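Local coordinates for penicillin-binding protein PbpB (Mycobacterium tuberculosis, PDB 6KGW) that builds cross-linked peptidoglycan from lipid intermediates, its penicillin-sensitive transpeptidase domain joining the peptide subunits of the mycobacterial cell wall, at residues A[408-413]-A[426-431]. Residues are numbered along the deposited sequence; the frame is centred on the assembly and turned at random.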
# COMPACT_ATOMS: atom_id res chain seq x y z
N PRO A 408 12.75 -1.91 -0.15
CA PRO A 408 11.82 -2.18 0.93
C PRO A 408 11.44 -0.91 1.67
O PRO A 408 12.31 -0.09 2.01
CB PRO A 408 12.60 -3.15 1.83
CG PRO A 408 13.49 -3.85 0.88
CD PRO A 408 13.95 -2.75 -0.06
N PRO A 409 10.16 -0.72 1.94
CA PRO A 409 9.71 0.52 2.57
C PRO A 409 10.24 0.66 3.99
O PRO A 409 10.51 -0.33 4.68
CB PRO A 409 8.18 0.40 2.54
CG PRO A 409 7.94 -1.09 2.41
CD PRO A 409 9.03 -1.61 1.60
N ARG A 410 10.39 1.91 4.40
CA ARG A 410 10.94 2.30 5.69
C ARG A 410 10.17 3.51 6.18
O ARG A 410 9.83 4.41 5.39
CB ARG A 410 12.44 2.64 5.54
CG ARG A 410 13.44 1.68 6.18
CD ARG A 410 13.07 0.27 5.96
NE ARG A 410 14.13 -0.67 6.24
CZ ARG A 410 14.10 -1.94 5.84
NH1 ARG A 410 13.06 -2.40 5.16
NH2 ARG A 410 15.12 -2.74 6.10
N ILE A 411 9.87 3.55 7.49
CA ILE A 411 9.22 4.71 8.08
C ILE A 411 10.15 5.49 9.00
O ILE A 411 9.86 6.67 9.29
CB ILE A 411 7.93 4.33 8.85
CG1 ILE A 411 7.05 5.57 9.05
CG2 ILE A 411 8.27 3.71 10.23
CD1 ILE A 411 5.58 5.28 9.14
N ILE A 412 11.23 4.89 9.48
CA ILE A 412 12.16 5.60 10.34
C ILE A 412 13.24 6.20 9.45
O ILE A 412 13.93 5.48 8.72
CB ILE A 412 12.74 4.70 11.43
CG1 ILE A 412 11.58 4.18 12.29
CG2 ILE A 412 13.61 5.51 12.34
CD1 ILE A 412 11.95 3.05 13.22
N LYS A 413 13.34 7.52 9.45
CA LYS A 413 14.22 8.26 8.57
C LYS A 413 15.60 8.48 9.19
O LYS A 413 16.62 8.28 8.52
CB LYS A 413 13.56 9.60 8.22
CG LYS A 413 14.38 10.54 7.41
CD LYS A 413 14.40 10.16 5.95
CE LYS A 413 14.70 11.38 5.06
NZ LYS A 413 15.16 10.95 3.70
N PRO A 426 19.90 3.57 8.12
CA PRO A 426 20.54 2.86 7.00
C PRO A 426 19.53 2.41 5.96
O PRO A 426 18.49 1.83 6.28
CB PRO A 426 21.23 1.66 7.68
CG PRO A 426 20.56 1.51 9.01
CD PRO A 426 20.10 2.88 9.41
N ARG A 427 19.84 2.70 4.69
CA ARG A 427 18.96 2.32 3.60
C ARG A 427 18.99 0.82 3.37
O ARG A 427 20.05 0.19 3.42
CB ARG A 427 19.37 3.03 2.32
CG ARG A 427 19.41 4.53 2.48
CD ARG A 427 18.02 5.08 2.74
NE ARG A 427 17.14 4.87 1.59
CZ ARG A 427 15.94 4.30 1.65
NH1 ARG A 427 15.42 3.88 2.81
NH2 ARG A 427 15.24 4.17 0.53
N PRO A 428 17.84 0.20 3.11
CA PRO A 428 17.84 -1.22 2.78
C PRO A 428 18.37 -1.44 1.38
O PRO A 428 18.28 -0.58 0.50
CB PRO A 428 16.36 -1.59 2.88
CG PRO A 428 15.67 -0.31 2.44
CD PRO A 428 16.49 0.80 3.03
N ASP A 429 18.91 -2.64 1.17
CA ASP A 429 19.51 -2.93 -0.12
C ASP A 429 18.44 -3.05 -1.20
O ASP A 429 17.34 -3.55 -0.96
CB ASP A 429 20.34 -4.21 -0.04
CG ASP A 429 21.69 -3.97 0.59
OD1 ASP A 429 22.23 -2.85 0.39
OD2 ASP A 429 22.19 -4.87 1.29
N ASP A 430 18.79 -2.56 -2.38
CA ASP A 430 18.04 -2.77 -3.60
C ASP A 430 17.78 -4.25 -3.83
O ASP A 430 18.62 -5.10 -3.55
CB ASP A 430 18.81 -2.20 -4.78
CG ASP A 430 18.82 -0.68 -4.82
OD1 ASP A 430 18.10 -0.03 -4.02
OD2 ASP A 430 19.54 -0.12 -5.68
N ILE A 431 16.60 -4.55 -4.38
CA ILE A 431 16.27 -5.87 -4.91
C ILE A 431 15.81 -5.70 -6.35
O ILE A 431 14.86 -4.95 -6.61
CB ILE A 431 15.20 -6.58 -4.07
CG1 ILE A 431 15.66 -6.62 -2.60
CG2 ILE A 431 14.91 -7.98 -4.63
CD1 ILE A 431 14.53 -6.70 -1.62
O HOH W 1 12.48 2.58 1.92
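Pro408 and Pro428 meet where two extended connections of PbpB run alongside each other, one leading into strand 412-416 and the other returning from its antiparallel hairpin partner, strand 422-424. That hairpin closes one side of a mixed sheet, while the 426-431 leg runs on from strand 422-424 to the short strand 431-432, so the pair illustrates how the two legs of an excursion can be held together without strand pairing. Most of the contact is apolar. The two proline rings lie alongside, pointing opposite ways, CD of Pro408 lying 3.9 Å from CG of Pro428, and the same CG approaches the carbonyl O of Pro408 at 3.4 Å. Farther along, the methyl CD1 of Ile431 reaches CG of Pro408 at 3.9 Å, the isoleucine standing roughly perpendicular to the proline; with CG1 anti to the carbonyl carbon (chi1 -54°), this branch carries the methyl to the proline.

A second kind of contact sets a flat cation against an aliphatic ring. Bent at chi2 (42°), Arg410 lays one guanidinium face over Pro428, whose CB sits above the plane, displaced from the centre of the group toward its NH2 end and 3.6 Å from NH2 of Arg410. A weak but nearly straight bond from NH1 to the carbonyl O of Pro409, together with another weak one to Thr354 O, may help to hold the group's rotation.

Polar linkage between the two legs is left to water and to Arg427, whose side chain curls back toward the other leg while its NH2 bonds to Thr230 O. One water donates to Pro408 O at 2.7 Å and, lying in the guanidinium plane at its edge, accepts a weak 3.3 Å hydrogen bond from NH1 of Arg427.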